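Local coordinates for protein NAD-dependent epimerase/dehydratase (Methylobacillus flagellatus KT, PDB 3GPI) that is of unknown function but belongs to the NAD-dependent epimerase/dehydratase family, whose Rossmann-type fold probably binds a dinucleotide cofactor, at residues T171-N183 / A234-K248. Residues are numbered along the deposited sequence; the frame is centred on the assembly and turned at random.
Sequences TPEQWPARNAWTN and AYPAGATPPVQGNKK. With EDO (1,2-ethanediol), chain C.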
ATOM      1  N   THR A 171      14.140 -21.043  -5.803  1.00 16.95           N
ATOM      2  CA  THR A 171      13.602 -22.281  -6.368  1.00 17.98           C
ATOM      3  C   THR A 171      13.120 -22.129  -7.839  1.00 17.67           C
ATOM      4  O   THR A 171      11.923 -22.089  -8.100  1.00 17.79           O
ATOM      5  CB  THR A 171      12.481 -22.847  -5.473  1.00 17.97           C
ATOM      6  OG1 THR A 171      11.440 -21.862  -5.360  1.00 19.79           O
ATOM      7  CG2 THR A 171      13.031 -23.228  -4.090  1.00 18.94           C
ATOM      8  N   PRO A 172      14.061 -22.104  -8.817  1.00 17.29           N
ATOM      9  CA  PRO A 172      13.686 -21.849 -10.212  1.00 18.01           C
ATOM     10  C   PRO A 172      12.731 -22.872 -10.820  1.00 19.18           C
ATOM     11  O   PRO A 172      11.974 -22.521 -11.718  1.00 19.50           O
ATOM     12  CB  PRO A 172      15.034 -21.834 -10.961  1.00 16.43           C
ATOM     13  CG  PRO A 172      16.038 -21.564  -9.938  1.00 18.61           C
ATOM     14  CD  PRO A 172      15.521 -22.206  -8.670  1.00 17.60           C
ATOM     15  N   GLU A 173      12.696 -24.106 -10.301  1.00 20.02           N
ATOM     16  CA  GLU A 173      11.676 -25.047 -10.773  1.00 21.53           C
ATOM     17  C   GLU A 173      10.228 -24.616 -10.443  1.00 23.04           C
ATOM     18  O   GLU A 173       9.277 -25.074 -11.082  1.00 24.83           O
ATOM     19  CB  GLU A 173      11.964 -26.479 -10.265  1.00 22.54           C
ATOM     20  N   GLN A 174      10.062 -23.699  -9.496  1.00 22.64           N
ATOM     21  CA  GLN A 174       8.727 -23.219  -9.110  1.00 23.49           C
ATOM     22  C   GLN A 174       8.375 -21.861  -9.709  1.00 22.55           C
ATOM     23  O   GLN A 174       7.384 -21.246  -9.324  1.00 23.74           O
ATOM     24  CB  GLN A 174       8.580 -23.168  -7.574  1.00 23.66           C
ATOM     25  CG  GLN A 174       8.875 -24.510  -6.898  1.00 25.68           C
ATOM     26  CD  GLN A 174       8.654 -24.491  -5.395  1.00 27.94           C
ATOM     27  OE1 GLN A 174       7.612 -24.034  -4.908  1.00 29.97           O
ATOM     28  NE2 GLN A 174       9.617 -25.034  -4.651  1.00 27.75           N
ATOM     29  N   TRP A 175       9.211 -21.361 -10.624  1.00 21.76           N
ATOM     30  CA  TRP A 175       8.895 -20.086 -11.263  1.00 20.23           C
ATOM     31  C   TRP A 175       7.655 -20.191 -12.146  1.00 20.48           C
ATOM     32  O   TRP A 175       7.393 -21.248 -12.720  1.00 21.25           O
ATOM     33  CB  TRP A 175      10.121 -19.550 -12.028  1.00 18.45           C
ATOM     34  CG  TRP A 175      11.277 -19.200 -11.129  1.00 17.54           C
ATOM     35  CD1 TRP A 175      11.291 -19.221  -9.762  1.00 15.30           C
ATOM     36  CD2 TRP A 175      12.563 -18.731 -11.543  1.00 15.27           C
ATOM     37  NE1 TRP A 175      12.513 -18.809  -9.300  1.00 14.75           N
ATOM     38  CE2 TRP A 175      13.314 -18.498 -10.368  1.00 14.55           C
ATOM     39  CE3 TRP A 175      13.162 -18.491 -12.797  1.00 15.43           C
ATOM     40  CZ2 TRP A 175      14.649 -18.050 -10.406  1.00 14.84           C
ATOM     41  CZ3 TRP A 175      14.482 -18.027 -12.827  1.00 16.27           C
ATOM     42  CH2 TRP A 175      15.206 -17.825 -11.638  1.00 15.56           C
ATOM     43  N   PRO A 176       6.860 -19.116 -12.225  1.00 20.61           N
ATOM     44  CA  PRO A 176       5.593 -19.209 -12.997  1.00 20.52           C
ATOM     45  C   PRO A 176       5.859 -19.414 -14.485  1.00 20.76           C
ATOM     46  O   PRO A 176       6.915 -19.020 -14.994  1.00 20.95           O
ATOM     47  CB  PRO A 176       4.931 -17.844 -12.755  1.00 20.61           C
ATOM     48  CG  PRO A 176       6.104 -16.913 -12.456  1.00 21.79           C
ATOM     49  CD  PRO A 176       7.062 -17.764 -11.661  1.00 20.52           C
ATOM     50  N   ALA A 177       4.943 -20.065 -15.200  1.00 19.78           N
ATOM     51  CA  ALA A 177       5.127 -20.264 -16.629  1.00 20.03           C
ATOM     52  C   ALA A 177       5.044 -18.936 -17.386  1.00 20.39           C
ATOM     53  O   ALA A 177       5.780 -18.712 -18.330  1.00 22.30           O
ATOM     54  CB  ALA A 177       4.067 -21.259 -17.166  1.00 20.45           C
ATOM     55  N   ARG A 178       4.126 -18.087 -16.973  1.00 21.10           N
ATOM     56  CA  ARG A 178       3.866 -16.827 -17.665  1.00 19.98           C
ATOM     57  C   ARG A 178       4.791 -15.749 -17.124  1.00 19.22           C
ATOM     58  O   ARG A 178       4.904 -15.602 -15.906  1.00 22.78           O
ATOM     59  CB  ARG A 178       2.432 -16.402 -17.434  1.00 21.03           C
ATOM     60  CG  ARG A 178       2.004 -15.352 -18.387  1.00 25.57           C
ATOM     61  CD  ARG A 178       1.220 -14.344 -17.657  1.00 33.93           C
ATOM     62  NE  ARG A 178       0.042 -13.978 -18.398  1.00 36.10           N
ATOM     63  CZ  ARG A 178      -0.975 -13.285 -17.900  1.00 34.21           C
ATOM     64  NH1 ARG A 178      -0.963 -12.843 -16.641  1.00 33.51           N
ATOM     65  NH2 ARG A 178      -1.997 -13.020 -18.686  1.00 34.19           N
ATOM     66  N   ASN A 179       5.396 -14.986 -18.022  1.00 16.21           N
ATOM     67  CA  ASN A 179       6.347 -13.931 -17.652  1.00 13.87           C
ATOM     68  C   ASN A 179       5.699 -12.548 -17.706  1.00 13.75           C
ATOM     69  O   ASN A 179       5.950 -11.774 -18.616  1.00 14.13           O
ATOM     70  CB  ASN A 179       7.570 -14.042 -18.581  1.00 13.40           C
ATOM     71  CG  ASN A 179       8.683 -13.134 -18.180  1.00 12.94           C
ATOM     72  OD1 ASN A 179       8.715 -12.669 -17.025  1.00 14.64           O
ATOM     73  ND2 ASN A 179       9.613 -12.878 -19.076  1.00 16.38           N
ATOM     74  N   ALA A 180       4.868 -12.271 -16.701  1.00 13.89           N
ATOM     75  CA  ALA A 180       4.050 -11.054 -16.663  1.00 14.45           C
ATOM     76  C   ALA A 180       4.799  -9.883 -16.043  1.00 13.22           C
ATOM     77  O   ALA A 180       5.700 -10.067 -15.240  1.00 13.63           O
ATOM     78  CB  ALA A 180       2.804 -11.352 -15.878  1.00 15.41           C
ATOM     79  N   TRP A 181       4.401  -8.671 -16.406  1.00 13.01           N
ATOM     80  CA  TRP A 181       4.889  -7.475 -15.728  1.00 13.60           C
ATOM     81  C   TRP A 181       4.555  -7.466 -14.247  1.00 13.80           C
ATOM     82  O   TRP A 181       3.490  -7.923 -13.818  1.00 14.82           O
ATOM     83  CB  TRP A 181       4.267  -6.237 -16.374  1.00 13.83           C
ATOM     84  CG  TRP A 181       4.814  -6.004 -17.730  1.00 14.15           C
ATOM     85  CD1 TRP A 181       4.231  -6.366 -18.928  1.00 17.08           C
ATOM     86  CD2 TRP A 181       6.073  -5.427 -18.053  1.00 13.36           C
ATOM     87  NE1 TRP A 181       5.043  -6.003 -19.967  1.00 15.67           N
ATOM     88  CE2 TRP A 181       6.185  -5.421 -19.471  1.00 15.45           C
ATOM     89  CE3 TRP A 181       7.110  -4.855 -17.284  1.00 14.00           C
ATOM     90  CZ2 TRP A 181       7.309  -4.906 -20.134  1.00 15.76           C
ATOM     91  CZ3 TRP A 181       8.227  -4.328 -17.952  1.00 16.48           C
ATOM     92  CH2 TRP A 181       8.310  -4.355 -19.359  1.00 15.10           C
ATOM     93  N   THR A 182       5.503  -6.967 -13.450  1.00 12.51           N
ATOM     94  CA  THR A 182       5.292  -6.823 -12.011  1.00 13.12           C
ATOM     95  C   THR A 182       5.626  -5.396 -11.594  1.00 12.89           C
ATOM     96  O   THR A 182       6.624  -4.803 -12.082  1.00 14.40           O
ATOM     97  CB  THR A 182       6.140  -7.852 -11.195  1.00 13.34           C
ATOM     98  OG1 THR A 182       7.550  -7.652 -11.432  1.00 14.90           O
ATOM     99  CG2 THR A 182       5.757  -9.290 -11.549  1.00 14.85           C
ATOM    100  N   ASN A 183       4.811  -4.888 -10.672  1.00 12.01           N
ATOM    101  CA  ASN A 183       4.892  -3.511 -10.169  1.00 11.41           C
ATOM    102  C   ASN A 183       4.978  -3.613  -8.676  1.00 12.72           C
ATOM    103  O   ASN A 183       4.302  -4.432  -8.048  1.00 14.15           O
ATOM    104  CB  ASN A 183       3.654  -2.731 -10.550  1.00 11.84           C
ATOM    105  CG  ASN A 183       3.466  -2.624 -12.051  1.00 12.48           C
ATOM    106  OD1 ASN A 183       4.048  -1.770 -12.707  1.00 13.46           O
ATOM    107  ND2 ASN A 183       2.660  -3.522 -12.601  1.00 14.37           N
ATOM    108  N   ALA A 234      21.376 -21.468  -8.948  1.00 15.93           N
ATOM    109  CA  ALA A 234      21.584 -21.912 -10.312  1.00 15.81           C
ATOM    110  C   ALA A 234      20.311 -22.030 -11.103  1.00 14.98           C
ATOM    111  O   ALA A 234      19.286 -22.494 -10.591  1.00 16.81           O
ATOM    112  CB  ALA A 234      22.324 -23.265 -10.306  1.00 17.01           C
ATOM    113  N   TYR A 235      20.361 -21.642 -12.377  1.00 15.44           N
ATOM    114  CA  TYR A 235      19.254 -21.928 -13.303  1.00 15.49           C
ATOM    115  C   TYR A 235      19.885 -21.975 -14.700  1.00 15.85           C
ATOM    116  O   TYR A 235      21.032 -21.511 -14.875  1.00 16.14           O
ATOM    117  CB  TYR A 235      18.130 -20.855 -13.216  1.00 16.26           C
ATOM    118  CG  TYR A 235      18.638 -19.442 -13.444  1.00 16.53           C
ATOM    119  CD1 TYR A 235      18.700 -18.894 -14.740  1.00 17.90           C
ATOM    120  CD2 TYR A 235      19.112 -18.663 -12.374  1.00 15.23           C
ATOM    121  CE1 TYR A 235      19.190 -17.632 -14.958  1.00 17.93           C
ATOM    122  CE2 TYR A 235      19.610 -17.382 -12.590  1.00 16.18           C
ATOM    123  CZ  TYR A 235      19.637 -16.865 -13.899  1.00 17.28           C
ATOM    124  OH  TYR A 235      20.129 -15.618 -14.176  1.00 20.76           O
ATOM    125  N   PRO A 236      19.149 -22.491 -15.678  1.00 16.78           N
ATOM    126  CA  PRO A 236      19.767 -22.628 -17.022  1.00 17.11           C
ATOM    127  C   PRO A 236      19.828 -21.284 -17.719  1.00 16.48           C
ATOM    128  O   PRO A 236      18.851 -20.507 -17.727  1.00 17.52           O
ATOM    129  CB  PRO A 236      18.862 -23.598 -17.758  1.00 17.46           C
ATOM    130  CG  PRO A 236      17.722 -23.909 -16.843  1.00 20.07           C
ATOM    131  CD  PRO A 236      17.869 -23.214 -15.544  1.00 18.25           C
ATOM    132  N   ALA A 237      20.994 -21.012 -18.302  1.00 16.51           N
ATOM    133  CA  ALA A 237      21.143 -19.807 -19.138  1.00 17.44           C
ATOM    134  C   ALA A 237      20.205 -19.898 -20.326  1.00 18.66           C
ATOM    135  O   ALA A 237      19.879 -20.982 -20.785  1.00 18.82           O
ATOM    136  CB  ALA A 237      22.569 -19.663 -19.604  1.00 17.15           C
ATOM    137  N   GLY A 238      19.766 -18.752 -20.844  1.00 18.84           N
ATOM    138  CA  GLY A 238      18.891 -18.769 -21.987  1.00 19.11           C
ATOM    139  C   GLY A 238      17.853 -17.677 -21.882  1.00 20.73           C
ATOM    140  O   GLY A 238      17.760 -16.963 -20.880  1.00 20.06           O
ATOM    141  N   ALA A 239      17.070 -17.553 -22.931  1.00 20.76           N
ATOM    142  CA  ALA A 239      15.967 -16.586 -22.976  1.00 21.89           C
ATOM    143  C   ALA A 239      14.965 -16.849 -21.858  1.00 21.71           C
ATOM    144  O   ALA A 239      14.703 -17.976 -21.501  1.00 22.12           O
ATOM    145  CB  ALA A 239      15.265 -16.680 -24.308  1.00 23.05           C
ATOM    146  N   THR A 240      14.410 -15.772 -21.296  1.00 22.08           N
ATOM    147  CA  THR A 240      13.212 -15.895 -20.470  1.00 21.27           C
ATOM    148  C   THR A 240      12.002 -16.165 -21.352  1.00 21.34           C
ATOM    149  O   THR A 240      12.063 -16.002 -22.581  1.00 21.40           O
ATOM    150  CB  THR A 240      12.953 -14.602 -19.691  1.00 20.07           C
ATOM    151  OG1 THR A 240      12.902 -13.520 -20.619  1.00 21.87           O
ATOM    152  CG2 THR A 240      14.067 -14.310 -18.714  1.00 20.23           C
ATOM    153  N   PRO A 241      10.881 -16.592 -20.761  1.00 21.42           N
ATOM    154  CA  PRO A 241       9.673 -16.731 -21.566  1.00 21.35           C
ATOM    155  C   PRO A 241       9.292 -15.359 -22.143  1.00 21.86           C
ATOM    156  O   PRO A 241       9.695 -14.335 -21.608  1.00 21.15           O
ATOM    157  CB  PRO A 241       8.640 -17.230 -20.563  1.00 22.68           C
ATOM    158  CG  PRO A 241       9.446 -17.779 -19.411  1.00 21.20           C
ATOM    159  CD  PRO A 241      10.646 -16.919 -19.342  1.00 21.98           C
ATOM    160  N   PRO A 242       8.583 -15.312 -23.273  1.00 21.82           N
ATOM    161  CA  PRO A 242       8.110 -14.045 -23.798  1.00 22.17           C
ATOM    162  C   PRO A 242       7.392 -13.196 -22.720  1.00 21.45           C
ATOM    163  O   PRO A 242       6.628 -13.720 -21.873  1.00 21.37           O
ATOM    164  CB  PRO A 242       7.111 -14.483 -24.931  1.00 23.03           C
ATOM    165  CG  PRO A 242       6.831 -15.890 -24.675  1.00 25.06           C
ATOM    166  CD  PRO A 242       8.073 -16.457 -24.062  1.00 22.48           C
ATOM    167  N   VAL A 243       7.674 -11.898 -22.752  1.00 21.83           N
ATOM    168  CA  VAL A 243       7.109 -10.968 -21.779  1.00 22.16           C
ATOM    169  C   VAL A 243       5.666 -10.708 -22.166  1.00 21.81           C
ATOM    170  O   VAL A 243       5.393 -10.179 -23.264  1.00 23.71           O
ATOM    171  CB  VAL A 243       7.902  -9.665 -21.759  1.00 22.13           C
ATOM    172  CG1 VAL A 243       7.239  -8.637 -20.817  1.00 22.26           C
ATOM    173  CG2 VAL A 243       9.350  -9.932 -21.348  1.00 23.63           C
ATOM    174  N   GLN A 244       4.746 -11.073 -21.282  1.00 20.39           N
ATOM    175  CA  GLN A 244       3.329 -10.929 -21.556  1.00 20.80           C
ATOM    176  C   GLN A 244       2.512 -11.087 -20.281  1.00 18.87           C
ATOM    177  O   GLN A 244       2.709 -12.016 -19.507  1.00 18.80           O
ATOM    178  CB  GLN A 244       2.903 -11.961 -22.627  1.00 21.37           C
ATOM    179  CG  GLN A 244       1.510 -11.713 -23.154  1.00 26.37           C
ATOM    180  CD  GLN A 244       0.474 -12.481 -22.389  1.00 31.45           C
ATOM    181  OE1 GLN A 244       0.646 -13.678 -22.122  1.00 32.58           O
ATOM    182  NE2 GLN A 244      -0.626 -11.810 -22.037  1.00 32.58           N
ATOM    183  N   GLY A 245       1.612 -10.137 -20.035  1.00 19.13           N
ATOM    184  CA  GLY A 245       0.701 -10.242 -18.922  1.00 16.76           C
ATOM    185  C   GLY A 245       0.758  -9.077 -17.933  1.00 15.51           C
ATOM    186  O   GLY A 245       1.768  -8.377 -17.816  1.00 15.38           O
ATOM    187  N   ASN A 246      -0.371  -8.857 -17.266  1.00 15.88           N
ATOM    188  CA  ASN A 246      -0.530  -7.771 -16.307  1.00 15.96           C
ATOM    189  C   ASN A 246      -0.348  -6.420 -17.018  1.00 16.91           C
ATOM    190  O   ASN A 246      -0.822  -6.288 -18.147  1.00 17.01           O
ATOM    191  CB  ASN A 246       0.400  -7.940 -15.097  1.00 16.38           C
ATOM    192  CG  ASN A 246      -0.069  -7.131 -13.900  1.00 17.70           C
ATOM    193  OD1 ASN A 246      -1.273  -6.904 -13.685  1.00 21.09           O
ATOM    194  ND2 ASN A 246       0.879  -6.658 -13.132  1.00 17.41           N
ATOM    195  N   LYS A 247       0.332  -5.433 -16.423  1.00 16.70           N
ATOM    196  CA  LYS A 247       0.471  -4.100 -17.041  1.00 16.25           C
ATOM    197  C   LYS A 247       1.612  -3.382 -16.399  1.00 15.50           C
ATOM    198  O   LYS A 247       2.153  -3.873 -15.413  1.00 14.81           O
ATOM    199  CB  LYS A 247      -0.806  -3.264 -16.855  1.00 17.53           C
ATOM    200  CG  LYS A 247      -1.089  -2.919 -15.394  1.00 19.51           C
ATOM    201  CD  LYS A 247      -2.071  -3.843 -14.752  1.00 21.42           C
ATOM    202  CE  LYS A 247      -1.955  -3.688 -13.230  1.00 22.94           C
ATOM    203  NZ  LYS A 247      -2.819  -4.630 -12.520  1.00 20.80           N
ATOM    204  N   LYS A 248       1.965  -2.226 -16.943  1.00 14.98           N
ATOM    205  CA  LYS A 248       2.995  -1.383 -16.335  1.00 14.86           C
ATOM    206  C   LYS A 248       2.290  -0.199 -15.753  1.00 16.21           C
ATOM    207  O   LYS A 248       1.403   0.374 -16.358  1.00 16.51           O
ATOM    208  CB  LYS A 248       4.013  -0.911 -17.378  1.00 15.37           C
ATOM    209  CG  LYS A 248       4.805  -2.073 -17.999  1.00 15.60           C
ATOM    210  CD  LYS A 248       5.738  -1.614 -19.125  1.00 19.78           C
ATOM    211  CE  LYS A 248       4.947  -1.224 -20.371  1.00 23.11           C
ATOM    212  NZ  LYS A 248       5.795  -1.143 -21.609  1.00 26.37           N
TER
HETATM  213  C1  EDO C 286       2.238  -6.366 -10.522  1.00 27.77           C
HETATM  214  O1  EDO C 286       3.023  -6.990  -9.544  1.00 28.72           O
HETATM  215  C2  EDO C 286       1.401  -5.291  -9.919  1.00 25.24           C
HETATM  216  O2  EDO C 286       0.399  -4.812 -10.769  1.00 33.55           O
HETATM  217  O   HOH W   1      12.027 -11.243 -19.470  1.00 18.61           O
HETATM  218  O   HOH W   2       5.041 -15.782 -20.867  1.00 26.18           O
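Residues 179-181 run alongside 243-246 in the same direction, Gln-244 N giving a hydrogen bond to Asn-179 O (3.0 Å) and Trp-181 N one to Gly-245 O. Asparagine side chains add bonds to main-chain carbonyls. Asn-179, its CG anti to the backbone N (chi1 -172°), reaches across so that ND2 meets Pro-241 O at 2.9 Å in its own amide plane; a water links the same ND2 to Thr-240 OG1. Asn-246 ND2 holds Trp-181 O from above the carbonyl plane, and Asn-183 ND2 reaches Lys-247 O in a nearly straight bond (169°). The Trp-181 indole lies between two aliphatic groups: Lys-248 lays CD over one face, 3.6 Å from the centroid of the six-membered ring in a CH-pi contact, while Val-243 CG1 sits toward the rim on the opposite side, 3.6 Å from Trp-181 CE2. Outside the pair, Glu-118 takes the indole N-H. An alanine in place of Trp-181 is likely to leave Lys-248 and Val-243 facing a gap, and Glu-118 without its donor. Arg-178 spreads its guanidinium over Gly-245, CZ 3.6 Å from CA, and salt-bridges Glu-116. Farther along, Trp-175 CH2 approaches a face of Tyr-235. Thus side-chain amides and an indole held between aliphatic groups fasten an irregular surface loop to the start of strand 181-186 and the residues just before it, with regular strand pairing contributing little.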